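Side-chain contacts in beta-1,4-galactanase (Humicola insolens, PDB 1HJQ), which hydrolyses the beta-1,4-galactosidic linkages of type I arabinogalactans as a family 53 glycoside hydrolase of clan GH-A: residues G163-R168 and P173-H178; T193-L196 and P200-M203; A261-V266 and T274-S279. All coordinates share one frame; numbering follows the deposited sequence.

Contact 1 (G163-R168 and P173-H178); sequences GVKDSR and PKIMVH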
ATOM      1  N   GLY A 163     -16.738   6.832  -7.050  1.00 20.58           N
ATOM      2  CA  GLY A 163     -16.003   7.707  -7.937  1.00 20.88           C
ATOM      3  C   GLY A 163     -15.249   6.769  -8.866  1.00 21.24           C
ATOM      4  O   GLY A 163     -15.010   7.065 -10.038  1.00 21.55           O
ATOM      5  N   VAL A 164     -14.882   5.610  -8.327  1.00 20.76           N
ATOM      6  CA  VAL A 164     -14.165   4.603  -9.093  1.00 19.57           C
ATOM      7  C   VAL A 164     -15.154   3.889 -10.001  1.00 19.50           C
ATOM      8  O   VAL A 164     -14.917   3.720 -11.194  1.00 19.20           O
ATOM      9  CB  VAL A 164     -13.509   3.554  -8.168  1.00 19.13           C
ATOM     10  CG1 VAL A 164     -12.759   2.520  -8.998  1.00 18.59           C
ATOM     11  CG2 VAL A 164     -12.576   4.238  -7.183  1.00 18.19           C
ATOM     12  N   LYS A 165     -16.275   3.478  -9.431  1.00 19.52           N
ATOM     13  CA  LYS A 165     -17.265   2.764 -10.206  1.00 20.82           C
ATOM     14  C   LYS A 165     -17.803   3.547 -11.395  1.00 21.71           C
ATOM     15  O   LYS A 165     -17.991   2.975 -12.465  1.00 22.49           O
ATOM     16  CB  LYS A 165     -18.406   2.309  -9.304  1.00 20.25           C
ATOM     17  CG  LYS A 165     -17.982   1.272  -8.270  1.00 19.25           C
ATOM     18  CD  LYS A 165     -19.161   0.848  -7.388  1.00 19.14           C
ATOM     19  CE  LYS A 165     -18.739  -0.199  -6.374  1.00 18.65           C
ATOM     20  NZ  LYS A 165     -18.217  -1.420  -7.058  1.00 19.20           N
ATOM     21  N   ASP A 166     -18.034   4.845 -11.223  1.00 22.28           N
ATOM     22  CA  ASP A 166     -18.557   5.670 -12.313  1.00 22.92           C
ATOM     23  C   ASP A 166     -17.515   6.193 -13.307  1.00 23.37           C
ATOM     24  O   ASP A 166     -17.855   6.970 -14.194  1.00 23.81           O
ATOM     25  CB  ASP A 166     -19.318   6.883 -11.765  1.00 23.45           C
ATOM     26  CG  ASP A 166     -20.587   6.508 -11.034  1.00 24.11           C
ATOM     27  OD1 ASP A 166     -21.124   5.408 -11.275  1.00 24.61           O
ATOM     28  OD2 ASP A 166     -21.060   7.335 -10.223  1.00 24.72           O
ATOM     29  N   SER A 167     -16.256   5.791 -13.176  1.00 23.60           N
ATOM     30  CA  SER A 167     -15.225   6.284 -14.088  1.00 23.53           C
ATOM     31  C   SER A 167     -15.193   5.517 -15.409  1.00 24.05           C
ATOM     32  O   SER A 167     -15.866   4.504 -15.567  1.00 23.74           O
ATOM     33  CB  SER A 167     -13.852   6.195 -13.427  1.00 23.50           C
ATOM     34  OG  SER A 167     -13.445   4.843 -13.291  1.00 24.07           O
ATOM     35  N   ARG A 168     -14.405   6.017 -16.355  1.00 24.69           N
ATOM     36  CA  ARG A 168     -14.257   5.383 -17.662  1.00 24.67           C
ATOM     37  C   ARG A 168     -13.363   4.148 -17.574  1.00 25.54           C
ATOM     38  O   ARG A 168     -13.132   3.472 -18.575  1.00 26.61           O
ATOM     39  CB  ARG A 168     -13.632   6.356 -18.664  1.00 23.98           C
ATOM     40  CG  ARG A 168     -14.576   6.892 -19.727  1.00 23.04           C
ATOM     41  CD  ARG A 168     -14.962   8.323 -19.439  1.00 22.54           C
ATOM     42  NE  ARG A 168     -13.814   9.229 -19.463  1.00 19.80           N
ATOM     43  CZ  ARG A 168     -13.865  10.481 -19.028  1.00 19.67           C
ATOM     44  NH1 ARG A 168     -15.003  10.962 -18.545  1.00 19.05           N
ATOM     45  NH2 ARG A 168     -12.786  11.248 -19.059  1.00 20.06           N
ATOM     46  N   PRO A 173     -11.062  -1.461 -11.541  1.00 22.07           N
ATOM     47  CA  PRO A 173     -10.094  -2.025 -10.604  1.00 21.17           C
ATOM     48  C   PRO A 173     -10.793  -2.510  -9.345  1.00 20.40           C
ATOM     49  O   PRO A 173     -11.899  -2.082  -9.038  1.00 20.29           O
ATOM     50  CB  PRO A 173      -9.181  -0.842 -10.312  1.00 21.15           C
ATOM     51  CG  PRO A 173     -10.136   0.298 -10.342  1.00 21.47           C
ATOM     52  CD  PRO A 173     -10.924   0.004 -11.600  1.00 22.25           C
ATOM     53  N   LYS A 174     -10.143  -3.414  -8.628  1.00 19.73           N
ATOM     54  CA  LYS A 174     -10.693  -3.924  -7.390  1.00 18.94           C
ATOM     55  C   LYS A 174     -10.559  -2.796  -6.385  1.00 18.57           C
ATOM     56  O   LYS A 174      -9.499  -2.188  -6.256  1.00 19.22           O
ATOM     57  CB  LYS A 174      -9.904  -5.147  -6.929  1.00 19.04           C
ATOM     58  CG  LYS A 174      -9.938  -6.273  -7.936  1.00 19.69           C
ATOM     59  CD  LYS A 174      -9.284  -7.535  -7.419  1.00 20.41           C
ATOM     60  CE  LYS A 174      -9.493  -8.674  -8.401  1.00 19.27           C
ATOM     61  NZ  LYS A 174      -9.103  -9.977  -7.807  1.00 20.59           N
ATOM     62  N   ILE A 175     -11.641  -2.498  -5.688  1.00 17.92           N
ATOM     63  CA  ILE A 175     -11.616  -1.429  -4.710  1.00 17.26           C
ATOM     64  C   ILE A 175     -11.170  -2.006  -3.378  1.00 16.62           C
ATOM     65  O   ILE A 175     -11.721  -2.998  -2.904  1.00 16.67           O
ATOM     66  CB  ILE A 175     -12.999  -0.777  -4.597  1.00 16.77           C
ATOM     67  CG1 ILE A 175     -13.407  -0.245  -5.977  1.00 15.81           C
ATOM     68  CG2 ILE A 175     -12.961   0.341  -3.567  1.00 15.74           C
ATOM     69  CD1 ILE A 175     -14.856   0.203  -6.084  1.00 17.36           C
ATOM     70  N   MET A 176     -10.162  -1.376  -2.786  1.00 15.62           N
ATOM     71  CA  MET A 176      -9.595  -1.844  -1.532  1.00 15.24           C
ATOM     72  C   MET A 176      -9.665  -0.848  -0.376  1.00 15.07           C
ATOM     73  O   MET A 176      -9.550   0.359  -0.570  1.00 15.08           O
ATOM     74  CB  MET A 176      -8.123  -2.231  -1.757  1.00 14.41           C
ATOM     75  CG  MET A 176      -7.360  -2.557  -0.484  1.00 14.05           C
ATOM     76  SD  MET A 176      -5.579  -2.505  -0.705  1.00 15.61           S
ATOM     77  CE  MET A 176      -5.311  -3.983  -1.715  1.00 14.97           C
ATOM     78  N   VAL A 177      -9.871  -1.377   0.827  1.00 15.49           N
ATOM     79  CA  VAL A 177      -9.894  -0.575   2.044  1.00 14.78           C
ATOM     80  C   VAL A 177      -8.622  -1.011   2.759  1.00 14.81           C
ATOM     81  O   VAL A 177      -8.405  -2.201   2.996  1.00 14.46           O
ATOM     82  CB  VAL A 177     -11.139  -0.861   2.914  1.00 14.47           C
ATOM     83  CG1 VAL A 177     -10.975  -0.203   4.289  1.00 13.21           C
ATOM     84  CG2 VAL A 177     -12.382  -0.306   2.222  1.00 13.04           C
ATOM     85  N   HIS A 178      -7.776  -0.037   3.067  1.00 15.17           N
ATOM     86  CA  HIS A 178      -6.483  -0.284   3.689  1.00 15.26           C
ATOM     87  C   HIS A 178      -6.387   0.169   5.141  1.00 15.63           C
ATOM     88  O   HIS A 178      -6.588   1.342   5.459  1.00 15.49           O
ATOM     89  CB  HIS A 178      -5.403   0.399   2.833  1.00 15.27           C
ATOM     90  CG  HIS A 178      -4.023   0.328   3.407  1.00 15.74           C
ATOM     91  ND1 HIS A 178      -3.646  -0.622   4.331  1.00 15.95           N
ATOM     92  CD2 HIS A 178      -2.922   1.077   3.164  1.00 15.83           C
ATOM     93  CE1 HIS A 178      -2.371  -0.453   4.636  1.00 15.28           C
ATOM     94  NE2 HIS A 178      -1.908   0.570   3.941  1.00 16.08           N
TER
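Val164, in the last turn of helix 150-165, sets its CG1 methyl against the ring of Pro173, 3.7 Å from Pro173 CG, and beside Ile175, 4.1 Å from Ile175 CG1. With CG1 anti to the backbone N (chi1 -180°), one branch serves both partners. A branched aliphatic residue suits this buried place, where Thr113 of helix 102-123 touches it too. Next comes Lys165, partly exposed, whose side chain runs across the end of Ile175 at about a right angle. Ile175 CD1 lies 4.0 Å from Lys165 CG and 3.9 Å from both Lys165 CE and Lys165 NZ, the bend at chi4 (-60°) keeping the ammonium nitrogen beside the methyl. This is the helix-to-strand half of a beta-alpha-beta crossover in the (beta/alpha)8 barrel: strand 129-132 leads into the helix, and strand 174-179 returns parallel to strand 129-132, with Ile175 turned outward to the helix. Beyond the helix end, Ser167 folds back on Val164 O, which accepts from Ser167 OG at 2.8 Å and from Ser167 N at 3.2 Å. Arg168, exposed, makes a salt bridge with Asp122 of helix 102-123.

Contact 2 (T193-L196 and P200-M203); sequences TNVL and PFEM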
ATOM      1  N   THR A 193     -16.631  -3.673  11.358  1.00 18.79           N
ATOM      2  CA  THR A 193     -17.934  -3.853  11.970  1.00 19.46           C
ATOM      3  C   THR A 193     -18.638  -2.500  12.069  1.00 19.44           C
ATOM      4  O   THR A 193     -19.751  -2.318  11.570  1.00 19.62           O
ATOM      5  CB  THR A 193     -17.805  -4.457  13.383  1.00 20.59           C
ATOM      6  OG1 THR A 193     -17.364  -5.817  13.278  1.00 21.14           O
ATOM      7  CG2 THR A 193     -19.153  -4.400  14.122  1.00 18.55           C
ATOM      8  N   ASN A 194     -17.975  -1.550  12.712  1.00 18.71           N
ATOM      9  CA  ASN A 194     -18.548  -0.228  12.870  1.00 18.91           C
ATOM     10  C   ASN A 194     -18.837   0.480  11.549  1.00 19.24           C
ATOM     11  O   ASN A 194     -19.879   1.115  11.410  1.00 21.10           O
ATOM     12  CB  ASN A 194     -17.639   0.630  13.738  1.00 18.07           C
ATOM     13  CG  ASN A 194     -17.744   0.279  15.205  1.00 17.68           C
ATOM     14  OD1 ASN A 194     -18.798   0.452  15.819  1.00 18.17           O
ATOM     15  ND2 ASN A 194     -16.656  -0.218  15.778  1.00 17.38           N
ATOM     16  N   VAL A 195     -17.932   0.371  10.583  1.00 18.20           N
ATOM     17  CA  VAL A 195     -18.141   1.018   9.298  1.00 18.01           C
ATOM     18  C   VAL A 195     -19.263   0.357   8.489  1.00 18.73           C
ATOM     19  O   VAL A 195     -20.133   1.039   7.935  1.00 18.46           O
ATOM     20  CB  VAL A 195     -16.846   1.007   8.446  1.00 18.06           C
ATOM     21  CG1 VAL A 195     -17.122   1.584   7.076  1.00 17.28           C
ATOM     22  CG2 VAL A 195     -15.763   1.804   9.129  1.00 17.24           C
ATOM     23  N   LEU A 196     -19.248  -0.969   8.421  1.00 18.69           N
ATOM     24  CA  LEU A 196     -20.261  -1.682   7.654  1.00 19.60           C
ATOM     25  C   LEU A 196     -21.660  -1.724   8.277  1.00 19.75           C
ATOM     26  O   LEU A 196     -22.628  -2.060   7.592  1.00 19.23           O
ATOM     27  CB  LEU A 196     -19.785  -3.105   7.362  1.00 19.94           C
ATOM     28  CG  LEU A 196     -18.500  -3.199   6.535  1.00 20.73           C
ATOM     29  CD1 LEU A 196     -18.158  -4.670   6.312  1.00 20.07           C
ATOM     30  CD2 LEU A 196     -18.676  -2.477   5.199  1.00 19.80           C
ATOM     31  N   PRO A 200     -24.396   3.316   4.689  1.00 16.23           N
ATOM     32  CA  PRO A 200     -23.910   3.963   3.469  1.00 15.81           C
ATOM     33  C   PRO A 200     -22.837   3.172   2.713  1.00 16.79           C
ATOM     34  O   PRO A 200     -22.893   3.064   1.485  1.00 15.83           O
ATOM     35  CB  PRO A 200     -23.398   5.301   3.982  1.00 16.94           C
ATOM     36  CG  PRO A 200     -24.314   5.579   5.133  1.00 15.81           C
ATOM     37  CD  PRO A 200     -24.327   4.249   5.828  1.00 15.77           C
ATOM     38  N   PHE A 201     -21.858   2.627   3.435  1.00 17.55           N
ATOM     39  CA  PHE A 201     -20.806   1.839   2.792  1.00 18.80           C
ATOM     40  C   PHE A 201     -21.260   0.390   2.759  1.00 20.21           C
ATOM     41  O   PHE A 201     -21.267  -0.290   3.782  1.00 20.72           O
ATOM     42  CB  PHE A 201     -19.497   1.953   3.568  1.00 18.28           C
ATOM     43  CG  PHE A 201     -18.305   1.426   2.822  1.00 16.92           C
ATOM     44  CD1 PHE A 201     -18.052   1.836   1.519  1.00 16.28           C
ATOM     45  CD2 PHE A 201     -17.411   0.559   3.436  1.00 17.22           C
ATOM     46  CE1 PHE A 201     -16.928   1.398   0.842  1.00 16.93           C
ATOM     47  CE2 PHE A 201     -16.276   0.111   2.765  1.00 17.36           C
ATOM     48  CZ  PHE A 201     -16.033   0.532   1.465  1.00 16.91           C
ATOM     49  N   GLU A 202     -21.629  -0.079   1.575  1.00 21.77           N
ATOM     50  CA  GLU A 202     -22.137  -1.431   1.416  1.00 23.48           C
ATOM     51  C   GLU A 202     -21.101  -2.484   1.086  1.00 23.78           C
ATOM     52  O   GLU A 202     -20.010  -2.181   0.608  1.00 24.42           O
ATOM     53  CB  GLU A 202     -23.211  -1.446   0.337  1.00 26.12           C
ATOM     54  CG  GLU A 202     -24.215  -0.319   0.455  1.00 30.59           C
ATOM     55  CD  GLU A 202     -25.399  -0.505  -0.474  1.00 32.81           C
ATOM     56  OE1 GLU A 202     -26.151  -1.489  -0.279  1.00 34.74           O
ATOM     57  OE2 GLU A 202     -25.573   0.324  -1.394  1.00 33.54           O
ATOM     58  N   MET A 203     -21.469  -3.735   1.330  1.00 24.01           N
ATOM     59  CA  MET A 203     -20.590  -4.855   1.055  1.00 24.29           C
ATOM     60  C   MET A 203     -20.192  -4.911  -0.414  1.00 23.67           C
ATOM     61  O   MET A 203     -19.089  -5.343  -0.743  1.00 23.84           O
ATOM     62  CB  MET A 203     -21.267  -6.163   1.455  1.00 25.36           C
ATOM     63  CG  MET A 203     -21.456  -6.314   2.946  1.00 28.41           C
ATOM     64  SD  MET A 203     -19.895  -6.149   3.824  1.00 30.93           S
ATOM     65  CE  MET A 203     -19.085  -7.660   3.287  1.00 30.19           C
TER
HETATM   66  O   HOH W   1     -21.792   1.158   5.892  1.00 19.59           O
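The CD2 methyl of Leu196 meets the Phe201 ring obliquely, 3.7 Å from Phe201 CD2. From the preceding residue of helix 185-198, Val195 adds a second bump, its CG1 lying 3.8 Å from that same Phe201 CD2. The CD2 corner of the ring thus faces the notch formed by two methyls that successive residues of the helix offer. Phe201 is turned to them by its first torsion, CG lying anti to the backbone N (chi1 -167°). The Phe201 side chain also touches Ala154 and Leu157 of helix 150-165, and its ring meets that of Phe206, whose plane is inclined by about 20°. A large flat residue is well chosen here, since its broad outline reaches two helices at once.

The other methyl of Leu196, CD1, meets the sulfur of Met203, and the two side chains cross at about a right angle. Met203 is bent at both chi2 and chi3, which brings the sulfur back against the CD1 methyl; Trp237 of helix 223-237 touches both residues. A flexible, unbranched chain is suited to such moulding.

Beside these apolar groups, a water joins the two backbones. It donates to Val195 O at 2.6 Å and to Phe201 O at 2.6 Å, and it accepts a weak bond from Phe201 N. Leu196 CD2 also lies 3.7 Å from Phe201 O, so the carbonyl meets a methyl as well as the water. The chemistry is therefore divided: the side chains meet by apolar contact, which probably owes its stability to burial and close fit, while the polar link between helix and loop is the water bridge from main chain to main chain.

Contact 3 (A261-V266 and T274-S279); sequences ADVRNV and TQYIQS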
ATOM      1  N   ALA A 261       8.653 -12.714  18.438  1.00 22.82           N
ATOM      2  CA  ALA A 261       9.409 -13.914  18.787  1.00 23.27           C
ATOM      3  C   ALA A 261       9.598 -14.900  17.638  1.00 23.44           C
ATOM      4  O   ALA A 261      10.606 -15.608  17.585  1.00 24.20           O
ATOM      5  CB  ALA A 261       8.742 -14.617  19.958  1.00 22.65           C
ATOM      6  N   ASP A 262       8.639 -14.952  16.720  1.00 23.48           N
ATOM      7  CA  ASP A 262       8.737 -15.877  15.600  1.00 24.55           C
ATOM      8  C   ASP A 262       9.776 -15.512  14.547  1.00 25.11           C
ATOM      9  O   ASP A 262      10.114 -16.343  13.709  1.00 25.77           O
ATOM     10  CB  ASP A 262       7.377 -16.056  14.916  1.00 24.95           C
ATOM     11  CG  ASP A 262       6.732 -14.736  14.512  1.00 26.71           C
ATOM     12  OD1 ASP A 262       7.459 -13.744  14.275  1.00 27.07           O
ATOM     13  OD2 ASP A 262       5.484 -14.701  14.414  1.00 27.65           O
ATOM     14  N   VAL A 263      10.282 -14.282  14.578  1.00 25.90           N
ATOM     15  CA  VAL A 263      11.276 -13.866  13.593  1.00 27.16           C
ATOM     16  C   VAL A 263      12.600 -13.398  14.188  1.00 28.42           C
ATOM     17  O   VAL A 263      13.471 -12.923  13.466  1.00 28.24           O
ATOM     18  CB  VAL A 263      10.730 -12.745  12.671  1.00 26.82           C
ATOM     19  CG1 VAL A 263       9.508 -13.242  11.913  1.00 25.62           C
ATOM     20  CG2 VAL A 263      10.399 -11.510  13.483  1.00 26.08           C
ATOM     21  N   ARG A 264      12.753 -13.548  15.501  1.00 30.33           N
ATOM     22  CA  ARG A 264      13.974 -13.135  16.186  1.00 32.39           C
ATOM     23  C   ARG A 264      15.175 -13.987  15.788  1.00 32.71           C
ATOM     24  O   ARG A 264      16.292 -13.759  16.248  1.00 33.46           O
ATOM     25  CB  ARG A 264      13.765 -13.197  17.699  1.00 33.64           C
ATOM     26  CG  ARG A 264      12.672 -12.256  18.173  1.00 36.24           C
ATOM     27  CD  ARG A 264      12.381 -12.385  19.660  1.00 38.00           C
ATOM     28  NE  ARG A 264      11.257 -11.533  20.045  1.00 39.40           N
ATOM     29  CZ  ARG A 264      10.732 -11.478  21.264  1.00 39.15           C
ATOM     30  NH1 ARG A 264      11.230 -12.231  22.237  1.00 39.73           N
ATOM     31  NH2 ARG A 264       9.706 -10.671  21.510  1.00 38.10           N
ATOM     32  N   ASN A 265      14.936 -14.967  14.926  1.00 32.83           N
ATOM     33  CA  ASN A 265      15.988 -15.859  14.447  1.00 32.63           C
ATOM     34  C   ASN A 265      16.409 -15.428  13.054  1.00 31.15           C
ATOM     35  O   ASN A 265      17.476 -15.803  12.575  1.00 31.99           O
ATOM     36  CB  ASN A 265      15.461 -17.290  14.392  1.00 34.76           C
ATOM     37  CG  ASN A 265      14.115 -17.381  13.683  1.00 36.51           C
ATOM     38  OD1 ASN A 265      14.020 -17.862  12.545  1.00 37.70           O
ATOM     39  ND2 ASN A 265      13.065 -16.902  14.351  1.00 36.13           N
ATOM     40  N   VAL A 266      15.551 -14.645  12.406  1.00 29.20           N
ATOM     41  CA  VAL A 266      15.807 -14.151  11.061  1.00 26.45           C
ATOM     42  C   VAL A 266      16.836 -13.031  11.129  1.00 24.80           C
ATOM     43  O   VAL A 266      16.660 -12.052  11.851  1.00 24.65           O
ATOM     44  CB  VAL A 266      14.509 -13.633  10.408  1.00 26.77           C
ATOM     45  CG1 VAL A 266      14.794 -13.137   8.993  1.00 26.14           C
ATOM     46  CG2 VAL A 266      13.460 -14.746  10.390  1.00 24.95           C
ATOM     47  N   THR A 274      14.676 -12.207   2.364  1.00 19.60           N
ATOM     48  CA  THR A 274      14.098 -13.262   1.544  1.00 20.00           C
ATOM     49  C   THR A 274      13.238 -14.149   2.423  1.00 20.23           C
ATOM     50  O   THR A 274      12.061 -14.378   2.152  1.00 19.28           O
ATOM     51  CB  THR A 274      15.206 -14.118   0.889  1.00 21.09           C
ATOM     52  OG1 THR A 274      16.075 -13.265   0.133  1.00 22.59           O
ATOM     53  CG2 THR A 274      14.604 -15.161  -0.049  1.00 21.03           C
ATOM     54  N   GLN A 275      13.852 -14.632   3.493  1.00 21.26           N
ATOM     55  CA  GLN A 275      13.199 -15.501   4.457  1.00 22.06           C
ATOM     56  C   GLN A 275      11.905 -14.870   4.981  1.00 22.43           C
ATOM     57  O   GLN A 275      10.849 -15.506   4.975  1.00 22.14           O
ATOM     58  CB  GLN A 275      14.167 -15.749   5.610  1.00 23.31           C
ATOM     59  CG  GLN A 275      13.850 -16.917   6.505  1.00 25.90           C
ATOM     60  CD  GLN A 275      14.937 -17.119   7.545  1.00 29.02           C
ATOM     61  OE1 GLN A 275      16.135 -17.059   7.230  1.00 29.80           O
ATOM     62  NE2 GLN A 275      14.533 -17.362   8.789  1.00 30.60           N
ATOM     63  N   TYR A 276      11.989 -13.616   5.423  1.00 21.72           N
ATOM     64  CA  TYR A 276      10.827 -12.922   5.963  1.00 21.56           C
ATOM     65  C   TYR A 276       9.736 -12.676   4.927  1.00 21.66           C
ATOM     66  O   TYR A 276       8.564 -12.963   5.170  1.00 21.37           O
ATOM     67  CB  TYR A 276      11.236 -11.578   6.580  1.00 20.51           C
ATOM     68  CG  TYR A 276      10.084 -10.830   7.224  1.00 19.79           C
ATOM     69  CD1 TYR A 276       9.642 -11.147   8.515  1.00 19.79           C
ATOM     70  CD2 TYR A 276       9.436  -9.803   6.544  1.00 19.74           C
ATOM     71  CE1 TYR A 276       8.584 -10.449   9.112  1.00 19.22           C
ATOM     72  CE2 TYR A 276       8.380  -9.104   7.123  1.00 19.66           C
ATOM     73  CZ  TYR A 276       7.959  -9.425   8.405  1.00 20.53           C
ATOM     74  OH  TYR A 276       6.929  -8.701   8.969  1.00 20.52           O
ATOM     75  N   ILE A 277      10.118 -12.129   3.781  1.00 21.93           N
ATOM     76  CA  ILE A 277       9.153 -11.841   2.732  1.00 22.35           C
ATOM     77  C   ILE A 277       8.460 -13.117   2.295  1.00 22.74           C
ATOM     78  O   ILE A 277       7.272 -13.113   1.989  1.00 22.77           O
ATOM     79  CB  ILE A 277       9.832 -11.178   1.515  1.00 22.57           C
ATOM     80  CG1 ILE A 277      10.412  -9.824   1.929  1.00 21.31           C
ATOM     81  CG2 ILE A 277       8.822 -11.002   0.379  1.00 21.90           C
ATOM     82  CD1 ILE A 277      11.234  -9.153   0.857  1.00 22.39           C
ATOM     83  N   GLN A 278       9.201 -14.213   2.283  1.00 23.57           N
ATOM     84  CA  GLN A 278       8.638 -15.489   1.878  1.00 24.29           C
ATOM     85  C   GLN A 278       7.684 -16.041   2.936  1.00 23.26           C
ATOM     86  O   GLN A 278       6.643 -16.600   2.600  1.00 23.30           O
ATOM     87  CB  GLN A 278       9.766 -16.483   1.580  1.00 26.16           C
ATOM     88  CG  GLN A 278       9.309 -17.821   1.013  1.00 29.60           C
ATOM     89  CD  GLN A 278      10.221 -18.327  -0.097  1.00 32.26           C
ATOM     90  OE1 GLN A 278      11.457 -18.287   0.021  1.00 33.25           O
ATOM     91  NE2 GLN A 278       9.616 -18.815  -1.182  1.00 32.63           N
ATOM     92  N   SER A 279       8.034 -15.879   4.209  1.00 22.25           N
ATOM     93  CA  SER A 279       7.181 -16.351   5.299  1.00 21.66           C
ATOM     94  C   SER A 279       5.845 -15.615   5.272  1.00 21.87           C
ATOM     95  O   SER A 279       4.783 -16.220   5.442  1.00 22.12           O
ATOM     96  CB  SER A 279       7.838 -16.097   6.652  1.00 21.09           C
ATOM     97  OG  SER A 279       9.062 -16.785   6.765  1.00 22.46           O
TER
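Apolar contact joins Val263 to Tyr276. The CG1 methyl of the valine comes to the edge of the phenol ring, in its plane, 4.0 Å from Tyr276 CD1 and 4.1 Å from Tyr276 CE1. Meeting the ring at its edge leaves its faces to other partners, and Trp248 stacks on the tyrosine.

A methyl meets an amide where the side chains of Val266 and Gln275 come together from opposite directions. Val266 CG2 abuts the end of the glutamine, nearest to NE2 and 4.0 Å from Gln275 CD. Trp248 touches this valine too, and its short branched side chain meets both partners.

The contact between amides is looser. Gln275 reaches out with its chain extended beyond CG, yet Gln275 NE2 stays 3.8 Å from Asn265 OD1, the amide planes 36° apart. Both residues are exposed, where an amide can be solvated.

Hydrogen bonds shape each side separately. On the helix, Gln275 O receives both Ser279 N and Ser279 OG, from opposite faces of its plane. Asn265 ND2 gives one to Asp262 O (3.1 Å, N-H...O 155°), standing above the carbonyl plane; CG sits between N and the carbonyl carbon (chi1 49°), folding the amide back over the loop. Val266 N bonds to Val263 O at 2.9 Å, closing a type I beta turn within the loop from the seventh barrel strand, 240-245, to helix 270-286, on the catalytic side of a (beta/alpha)8 glycosidase.

How the contacts relate
Contacts 1 and 2 are neighbours, their centres 16 Å apart and joined by packing of Val177 CG2 on Phe201 CZ at 3.8 Å; strand 174-179 is followed in the chain by helix 185-198. Both belong to helix-to-strand returns of the barrel, whereas contact 3 belongs to a strand-to-helix loop, 34 Å from contact 1 and 35 Å from contact 2 between centres. Contacts 1 and 3 lie on opposite sides of the chain's centre. Contact 1 itself is away from the active site, but near the end of its strand His178 hydrogen-bonds the assigned nucleophile Glu245 and touches the assigned proton donor Glu135. In contact 3 the side chain of Tyr276 lies about 10 Å from that of Glu245.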